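Local atomic coordinates of geranylgeranyl pyrophosphate synthase (Corynebacterium glutamicum, PDB entry 3LMD), a protein that probably joins isopentenyl diphosphate units to an allylic diphosphate in a magnesium-dependent reaction, building prenyl diphosphates for isoprenoid biosynthesis. Residues Glu220-Met234 with Tyr320-Pro332. Sequence-based numbering, arbitrary orientation.
Sequences EHIDALKNFGAAVGM and YMDIANAELDRLP
Phe228 slides its ring between its own helix and the one opposite: Leu328 CD2 lies over one face, 4.0 Å from the ring centroid, and Val232 CG2 covers the other. With CG anti to the backbone N (chi1 175°), the ring reaches across to Ala324, whose small methyl lets the backbones come close. Ala231 and Ala224 do the same on the helix that carries Phe228, and the axes of 220-234 and 320-328 approach to 8.6 Å. Toward one end, Met234 CB lies over the centre of the Tyr320 ring, 3.7 Å from the centroid; bends further along the flexible chain keep CG near Tyr320 CE1 and CE near its OH, with the sulfur obliquely placed in a Met-aromatic contact. Toward the other, Leu331 crosses Leu225 nearly at right angles, its branched end touching both Leu225 and His221 CB, while the flat imidazole offers a face to Pro332 CD in a CH-pi contact.

Arg330 borders this core on the polar side. Its aliphatic part packs on the Ala224 methyl, and a bend at chi3 (73°) brings the guanidinium among three carboxylates. NH1 and NH2 both grip Asp223 OD2, from opposite faces of that carboxylate; Arg330 NH2 also bonds Glu220 OE2 at 2.8 Å, and Arg330 NH1 takes the syn lone pair of Glu327 OE1 at 2.9 Å. With these acceptors near its plane, the guanidinium is fixed in orientation and probably eases repulsion between the acids. Asn227 ND2 adds weak bonds to Glu327. Near-antiparallel packing (164° between 220-234 and 320-328), here joining helices 219-246 and 309-328, is characteristic of the all-helical prenyl synthase fold, away from the metal sites.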
ATOM      1  N   GLU A 220     -13.360   9.841  26.453  1.00 36.42           N
ATOM      2  CA  GLU A 220     -12.235  10.435  27.165  1.00 39.56           C
ATOM      3  C   GLU A 220     -11.141   9.399  27.408  1.00 36.62           C
ATOM      4  O   GLU A 220      -9.959   9.718  27.378  1.00 34.00           O
ATOM      5  CB  GLU A 220     -12.691  11.056  28.499  1.00 39.94           C
ATOM      6  CG  GLU A 220     -13.529  12.344  28.322  1.00 50.67           C
ATOM      7  CD  GLU A 220     -12.757  13.487  27.643  1.00 52.86           C
ATOM      8  OE1 GLU A 220     -13.217  13.982  26.590  1.00 58.35           O
ATOM      9  OE2 GLU A 220     -11.684  13.883  28.151  1.00 51.91           O
ATOM     10  N   HIS A 221     -11.541   8.158  27.647  1.00 28.69           N
ATOM     11  CA  HIS A 221     -10.577   7.118  27.926  1.00 35.02           C
ATOM     12  C   HIS A 221      -9.921   6.663  26.631  1.00 34.25           C
ATOM     13  O   HIS A 221      -8.723   6.411  26.614  1.00 30.66           O
ATOM     14  CB  HIS A 221     -11.215   5.940  28.661  1.00 35.35           C
ATOM     15  CG  HIS A 221     -11.764   6.305  30.006  1.00 42.19           C
ATOM     16  ND1 HIS A 221     -12.660   5.510  30.688  1.00 42.26           N
ATOM     17  CD2 HIS A 221     -11.542   7.386  30.790  1.00 42.62           C
ATOM     18  CE1 HIS A 221     -12.962   6.085  31.841  1.00 47.37           C
ATOM     19  NE2 HIS A 221     -12.291   7.220  31.931  1.00 45.68           N
ATOM     20  N   ILE A 222     -10.709   6.573  25.567  1.00 29.30           N
ATOM     21  CA  ILE A 222     -10.168   6.281  24.237  1.00 32.16           C
ATOM     22  C   ILE A 222      -9.130   7.349  23.871  1.00 32.51           C
ATOM     23  O   ILE A 222      -8.016   7.032  23.428  1.00 31.29           O
ATOM     24  CB  ILE A 222     -11.270   6.286  23.175  1.00 33.77           C
ATOM     25  CG1 ILE A 222     -12.283   5.142  23.409  1.00 31.12           C
ATOM     26  CG2 ILE A 222     -10.673   6.195  21.751  1.00 28.99           C
ATOM     27  CD1 ILE A 222     -13.528   5.261  22.434  1.00 28.05           C
ATOM     28  N   ASP A 223      -9.497   8.613  24.068  1.00 31.80           N
ATOM     29  CA  ASP A 223      -8.599   9.718  23.754  1.00 35.80           C
ATOM     30  C   ASP A 223      -7.323   9.670  24.607  1.00 35.41           C
ATOM     31  O   ASP A 223      -6.215   9.915  24.111  1.00 30.20           O
ATOM     32  CB  ASP A 223      -9.311  11.066  23.938  1.00 34.23           C
ATOM     33  CG  ASP A 223      -8.548  12.211  23.296  1.00 32.80           C
ATOM     34  OD1 ASP A 223      -8.468  12.233  22.052  1.00 34.12           O
ATOM     35  OD2 ASP A 223      -8.014  13.069  24.037  1.00 34.76           O
ATOM     36  N   ALA A 224      -7.474   9.372  25.897  1.00 29.44           N
ATOM     37  CA  ALA A 224      -6.322   9.316  26.779  1.00 29.84           C
ATOM     38  C   ALA A 224      -5.355   8.204  26.359  1.00 27.46           C
ATOM     39  O   ALA A 224      -4.140   8.363  26.456  1.00 26.68           O
ATOM     40  CB  ALA A 224      -6.775   9.090  28.231  1.00 30.43           C
ATOM     41  N   LEU A 225      -5.890   7.053  25.956  1.00 27.01           N
ATOM     42  CA  LEU A 225      -5.027   5.909  25.603  1.00 22.84           C
ATOM     43  C   LEU A 225      -4.300   6.164  24.275  1.00 25.33           C
ATOM     44  O   LEU A 225      -3.123   5.805  24.098  1.00 24.54           O
ATOM     45  CB  LEU A 225      -5.859   4.599  25.515  1.00 23.55           C
ATOM     46  CG  LEU A 225      -6.139   4.138  26.964  1.00 31.25           C
ATOM     47  CD1 LEU A 225      -7.482   3.367  27.066  1.00 27.05           C
ATOM     48  CD2 LEU A 225      -5.001   3.334  27.496  1.00 28.62           C
ATOM     49  N   LYS A 226      -5.003   6.802  23.362  1.00 27.34           N
ATOM     50  CA  LYS A 226      -4.396   7.261  22.130  1.00 29.66           C
ATOM     51  C   LYS A 226      -3.192   8.190  22.427  1.00 31.28           C
ATOM     52  O   LYS A 226      -2.077   7.987  21.917  1.00 29.24           O
ATOM     53  CB  LYS A 226      -5.435   8.021  21.310  1.00 27.06           C
ATOM     54  CG  LYS A 226      -4.834   8.560  20.001  1.00 30.88           C
ATOM     55  CD  LYS A 226      -5.861   9.299  19.105  1.00 40.42           C
ATOM     56  CE  LYS A 226      -6.299  10.604  19.719  1.00 48.74           C
ATOM     57  NZ  LYS A 226      -6.543  11.612  18.638  1.00 58.44           N
ATOM     58  N   ASN A 227      -3.425   9.200  23.262  1.00 23.79           N
ATOM     59  CA  ASN A 227      -2.397  10.214  23.546  1.00 26.06           C
ATOM     60  C   ASN A 227      -1.250   9.603  24.330  1.00 24.11           C
ATOM     61  O   ASN A 227      -0.073   9.978  24.167  1.00 28.11           O
ATOM     62  CB  ASN A 227      -3.014  11.385  24.323  1.00 29.34           C
ATOM     63  CG  ASN A 227      -3.937  12.260  23.466  1.00 30.78           C
ATOM     64  OD1 ASN A 227      -4.007  12.128  22.251  1.00 38.17           O
ATOM     65  ND2 ASN A 227      -4.648  13.158  24.119  1.00 33.61           N
ATOM     66  N   PHE A 228      -1.574   8.644  25.196  1.00 24.32           N
ATOM     67  CA  PHE A 228      -0.542   7.956  25.950  1.00 24.56           C
ATOM     68  C   PHE A 228       0.354   7.160  24.989  1.00 23.66           C
ATOM     69  O   PHE A 228       1.569   7.163  25.106  1.00 22.51           O
ATOM     70  CB  PHE A 228      -1.169   6.983  26.970  1.00 23.17           C
ATOM     71  CG  PHE A 228      -0.145   6.148  27.696  1.00 27.60           C
ATOM     72  CD1 PHE A 228       0.596   6.697  28.725  1.00 24.50           C
ATOM     73  CD2 PHE A 228       0.081   4.818  27.330  1.00 27.54           C
ATOM     74  CE1 PHE A 228       1.559   5.937  29.406  1.00 31.92           C
ATOM     75  CE2 PHE A 228       1.029   4.063  27.973  1.00 28.07           C
ATOM     76  CZ  PHE A 228       1.765   4.622  29.039  1.00 24.22           C
ATOM     77  N   GLY A 229      -0.258   6.479  24.035  1.00 22.08           N
ATOM     78  CA  GLY A 229       0.532   5.711  23.051  1.00 22.51           C
ATOM     79  C   GLY A 229       1.439   6.647  22.239  1.00 26.23           C
ATOM     80  O   GLY A 229       2.591   6.302  21.954  1.00 23.03           O
ATOM     81  N   ALA A 230       0.945   7.819  21.849  1.00 22.53           N
ATOM     82  CA  ALA A 230       1.811   8.770  21.123  1.00 26.52           C
ATOM     83  C   ALA A 230       3.040   9.167  21.943  1.00 24.78           C
ATOM     84  O   ALA A 230       4.184   9.181  21.429  1.00 25.07           O
ATOM     85  CB  ALA A 230       1.028  10.031  20.695  1.00 24.05           C
ATOM     86  N   ALA A 231       2.817   9.453  23.222  1.00 20.61           N
ATOM     87  CA  ALA A 231       3.897   9.911  24.101  1.00 25.80           C
ATOM     88  C   ALA A 231       4.908   8.792  24.340  1.00 24.47           C
ATOM     89  O   ALA A 231       6.119   9.016  24.323  1.00 25.30           O
ATOM     90  CB  ALA A 231       3.306  10.430  25.439  1.00 23.44           C
ATOM     91  N   VAL A 232       4.403   7.578  24.547  1.00 23.16           N
ATOM     92  CA  VAL A 232       5.266   6.424  24.732  1.00 26.41           C
ATOM     93  C   VAL A 232       6.120   6.122  23.482  1.00 26.73           C
ATOM     94  O   VAL A 232       7.295   5.769  23.589  1.00 24.35           O
ATOM     95  CB  VAL A 232       4.430   5.193  25.110  1.00 36.30           C
ATOM     96  CG1 VAL A 232       5.060   3.923  24.576  1.00 41.18           C
ATOM     97  CG2 VAL A 232       4.292   5.151  26.604  1.00 39.02           C
ATOM     98  N   GLY A 233       5.532   6.273  22.314  1.00 26.83           N
ATOM     99  CA  GLY A 233       6.311   6.117  21.044  1.00 25.69           C
ATOM    100  C   GLY A 233       7.509   7.054  21.027  1.00 30.46           C
ATOM    101  O   GLY A 233       8.613   6.661  20.608  1.00 24.74           O
ATOM    102  N   MET A 234       7.299   8.310  21.441  1.00 23.00           N
ATOM    103  CA  MET A 234       8.418   9.271  21.522  1.00 22.49           C
ATOM    104  C   MET A 234       9.475   8.805  22.526  1.00 25.32           C
ATOM    105  O   MET A 234      10.673   8.837  22.241  1.00 21.98           O
ATOM    106  CB  MET A 234       7.912  10.690  21.885  1.00 26.97           C
ATOM    107  CG  MET A 234       6.898  11.322  20.886  1.00 28.27           C
ATOM    108  SD  MET A 234       7.595  11.595  19.192  1.00 22.50           S
ATOM    109  CE  MET A 234       9.290  12.209  19.661  1.00 20.46           C
ATOM    110  N   TYR A 320       8.107  14.137  27.805  1.00 25.22           N
ATOM    111  CA  TYR A 320       7.124  13.159  27.279  1.00 22.83           C
ATOM    112  C   TYR A 320       6.589  12.250  28.368  1.00 23.26           C
ATOM    113  O   TYR A 320       5.440  11.837  28.314  1.00 24.80           O
ATOM    114  CB  TYR A 320       7.733  12.335  26.147  1.00 21.46           C
ATOM    115  CG  TYR A 320       7.839  13.160  24.899  1.00 24.38           C
ATOM    116  CD1 TYR A 320       6.686  13.577  24.227  1.00 28.22           C
ATOM    117  CD2 TYR A 320       9.074  13.507  24.366  1.00 26.68           C
ATOM    118  CE1 TYR A 320       6.759  14.359  23.067  1.00 28.21           C
ATOM    119  CE2 TYR A 320       9.154  14.277  23.199  1.00 24.87           C
ATOM    120  CZ  TYR A 320       7.995  14.698  22.556  1.00 30.09           C
ATOM    121  OH  TYR A 320       8.049  15.444  21.374  1.00 31.88           O
ATOM    122  N   MET A 321       7.416  11.942  29.363  1.00 24.40           N
ATOM    123  CA  MET A 321       6.958  11.085  30.470  1.00 25.94           C
ATOM    124  C   MET A 321       5.918  11.857  31.277  1.00 26.70           C
ATOM    125  O   MET A 321       4.952  11.254  31.728  1.00 29.48           O
ATOM    126  CB  MET A 321       8.128  10.629  31.393  1.00 26.44           C
ATOM    127  CG  MET A 321       7.734   9.563  32.514  1.00 31.62           C
ATOM    128  SD  MET A 321       7.157   7.934  31.872  1.00 21.74           S
ATOM    129  CE  MET A 321       5.489   7.845  32.529  1.00 38.60           C
ATOM    130  N   ASP A 322       6.099  13.187  31.422  1.00 28.25           N
ATOM    131  CA  ASP A 322       5.088  14.043  32.081  1.00 28.00           C
ATOM    132  C   ASP A 322       3.806  14.038  31.285  1.00 28.02           C
ATOM    133  O   ASP A 322       2.723  13.949  31.839  1.00 27.48           O
ATOM    134  CB  ASP A 322       5.559  15.512  32.214  1.00 25.75           C
ATOM    135  CG  ASP A 322       6.643  15.695  33.264  1.00 34.34           C
ATOM    136  OD1 ASP A 322       6.816  14.803  34.120  1.00 36.40           O
ATOM    137  OD2 ASP A 322       7.326  16.733  33.215  1.00 38.58           O
ATOM    138  N   ILE A 323       3.910  14.147  29.970  1.00 25.45           N
ATOM    139  CA  ILE A 323       2.710  14.047  29.125  1.00 26.20           C
ATOM    140  C   ILE A 323       2.006  12.699  29.294  1.00 29.03           C
ATOM    141  O   ILE A 323       0.778  12.646  29.425  1.00 29.91           O
ATOM    142  CB  ILE A 323       3.072  14.269  27.619  1.00 26.46           C
ATOM    143  CG1 ILE A 323       3.469  15.739  27.373  1.00 31.00           C
ATOM    144  CG2 ILE A 323       1.896  13.882  26.687  1.00 24.14           C
ATOM    145  CD1 ILE A 323       4.223  15.959  26.035  1.00 29.20           C
ATOM    146  N   ALA A 324       2.788  11.625  29.291  1.00 24.99           N
ATOM    147  CA  ALA A 324       2.246  10.272  29.450  1.00 27.90           C
ATOM    148  C   ALA A 324       1.487  10.153  30.785  1.00 26.11           C
ATOM    149  O   ALA A 324       0.384   9.619  30.825  1.00 25.65           O
ATOM    150  CB  ALA A 324       3.369   9.238  29.374  1.00 27.30           C
ATOM    151  N   ASN A 325       2.086  10.663  31.861  1.00 26.55           N
ATOM    152  CA  ASN A 325       1.458  10.639  33.187  1.00 28.95           C
ATOM    153  C   ASN A 325       0.192  11.476  33.230  1.00 27.73           C
ATOM    154  O   ASN A 325      -0.790  11.083  33.876  1.00 28.63           O
ATOM    155  CB  ASN A 325       2.439  11.104  34.267  1.00 30.82           C
ATOM    156  CG  ASN A 325       3.350   9.978  34.729  1.00 32.83           C
ATOM    157  OD1 ASN A 325       2.942   8.823  34.753  1.00 33.56           O
ATOM    158  ND2 ASN A 325       4.566  10.315  35.109  1.00 32.76           N
ATOM    159  N   ALA A 326       0.194  12.599  32.512  1.00 29.31           N
ATOM    160  CA  ALA A 326      -1.007  13.416  32.406  1.00 33.41           C
ATOM    161  C   ALA A 326      -2.108  12.696  31.637  1.00 36.86           C
ATOM    162  O   ALA A 326      -3.287  12.890  31.924  1.00 29.14           O
ATOM    163  CB  ALA A 326      -0.721  14.806  31.788  1.00 32.27           C
ATOM    164  N   GLU A 327      -1.747  11.850  30.672  1.00 27.19           N
ATOM    165  CA  GLU A 327      -2.789  11.064  29.987  1.00 27.62           C
ATOM    166  C   GLU A 327      -3.346   9.973  30.893  1.00 26.36           C
ATOM    167  O   GLU A 327      -4.572   9.779  30.960  1.00 30.10           O
ATOM    168  CB  GLU A 327      -2.279  10.524  28.648  1.00 28.50           C
ATOM    169  CG  GLU A 327      -1.862  11.690  27.718  1.00 26.27           C
ATOM    170  CD  GLU A 327      -3.048  12.577  27.314  1.00 33.41           C
ATOM    171  OE1 GLU A 327      -4.223  12.131  27.378  1.00 30.74           O
ATOM    172  OE2 GLU A 327      -2.795  13.705  26.855  1.00 34.86           O
ATOM    173  N   LEU A 328      -2.465   9.299  31.629  1.00 24.04           N
ATOM    174  CA  LEU A 328      -2.916   8.269  32.555  1.00 27.87           C
ATOM    175  C   LEU A 328      -3.800   8.848  33.679  1.00 35.37           C
ATOM    176  O   LEU A 328      -4.662   8.145  34.223  1.00 32.63           O
ATOM    177  CB  LEU A 328      -1.728   7.544  33.170  1.00 25.76           C
ATOM    178  CG  LEU A 328      -0.901   6.695  32.171  1.00 26.55           C
ATOM    179  CD1 LEU A 328       0.223   5.991  32.928  1.00 32.04           C
ATOM    180  CD2 LEU A 328      -1.746   5.689  31.401  1.00 26.51           C
ATOM    181  N   ASP A 329      -3.578  10.113  34.022  1.00 31.84           N
ATOM    182  CA  ASP A 329      -4.432  10.799  34.986  1.00 35.41           C
ATOM    183  C   ASP A 329      -5.877  10.742  34.540  1.00 38.45           C
ATOM    184  O   ASP A 329      -6.776  10.802  35.355  1.00 35.39           O
ATOM    185  CB  ASP A 329      -4.055  12.278  35.107  1.00 41.74           C
ATOM    186  CG  ASP A 329      -3.048  12.550  36.207  1.00 51.14           C
ATOM    187  OD1 ASP A 329      -2.837  11.678  37.084  1.00 55.17           O
ATOM    188  OD2 ASP A 329      -2.464  13.655  36.197  1.00 54.84           O
ATOM    189  N   ARG A 330      -6.106  10.665  33.234  1.00 31.93           N
ATOM    190  CA  ARG A 330      -7.465  10.676  32.709  1.00 32.43           C
ATOM    191  C   ARG A 330      -8.183   9.326  32.831  1.00 33.19           C
ATOM    192  O   ARG A 330      -9.390   9.217  32.559  1.00 34.33           O
ATOM    193  CB  ARG A 330      -7.480  11.140  31.250  1.00 36.65           C
ATOM    194  CG  ARG A 330      -6.848  12.526  31.014  1.00 31.23           C
ATOM    195  CD  ARG A 330      -6.638  12.748  29.521  1.00 37.65           C
ATOM    196  NE  ARG A 330      -7.901  13.003  28.827  1.00 38.81           N
ATOM    197  CZ  ARG A 330      -8.005  13.073  27.509  1.00 40.60           C
ATOM    198  NH1 ARG A 330      -6.920  12.889  26.764  1.00 36.38           N
ATOM    199  NH2 ARG A 330      -9.178  13.324  26.930  1.00 34.42           N
ATOM    200  N   LEU A 331      -7.440   8.304  33.235  1.00 31.63           N
ATOM    201  CA  LEU A 331      -7.951   6.937  33.260  1.00 32.84           C
ATOM    202  C   LEU A 331      -8.154   6.517  34.709  1.00 34.96           C
ATOM    203  O   LEU A 331      -7.429   6.982  35.612  1.00 35.07           O
ATOM    204  CB  LEU A 331      -6.933   5.962  32.614  1.00 30.59           C
ATOM    205  CG  LEU A 331      -6.649   6.214  31.131  1.00 32.61           C
ATOM    206  CD1 LEU A 331      -5.486   5.323  30.634  1.00 27.89           C
ATOM    207  CD2 LEU A 331      -7.907   5.980  30.291  1.00 29.57           C
ATOM    208  N   PRO A 332      -9.104   5.603  34.926  1.00 38.15           N
ATOM    209  CA  PRO A 332      -9.350   5.082  36.260  1.00 41.01           C
ATOM    210  C   PRO A 332      -8.202   4.237  36.767  1.00 44.52           C
ATOM    211  O   PRO A 332      -7.562   3.459  36.021  1.00 37.40           O
ATOM    212  CB  PRO A 332     -10.612   4.222  36.085  1.00 45.13           C
ATOM    213  CG  PRO A 332     -10.617   3.826  34.689  1.00 45.14           C
ATOM    214  CD  PRO A 332     -10.048   5.050  33.941  1.00 39.04           C
TER
HETATM  215  O   HOH W   1     -10.352  13.295  30.266  1.00 40.52           O
HETATM  216  O   HOH W   2     -11.259  14.161  24.326  1.00 61.06           O
HETATM  217  O   HOH W   3     -11.696   8.285  34.443  1.00 58.60           O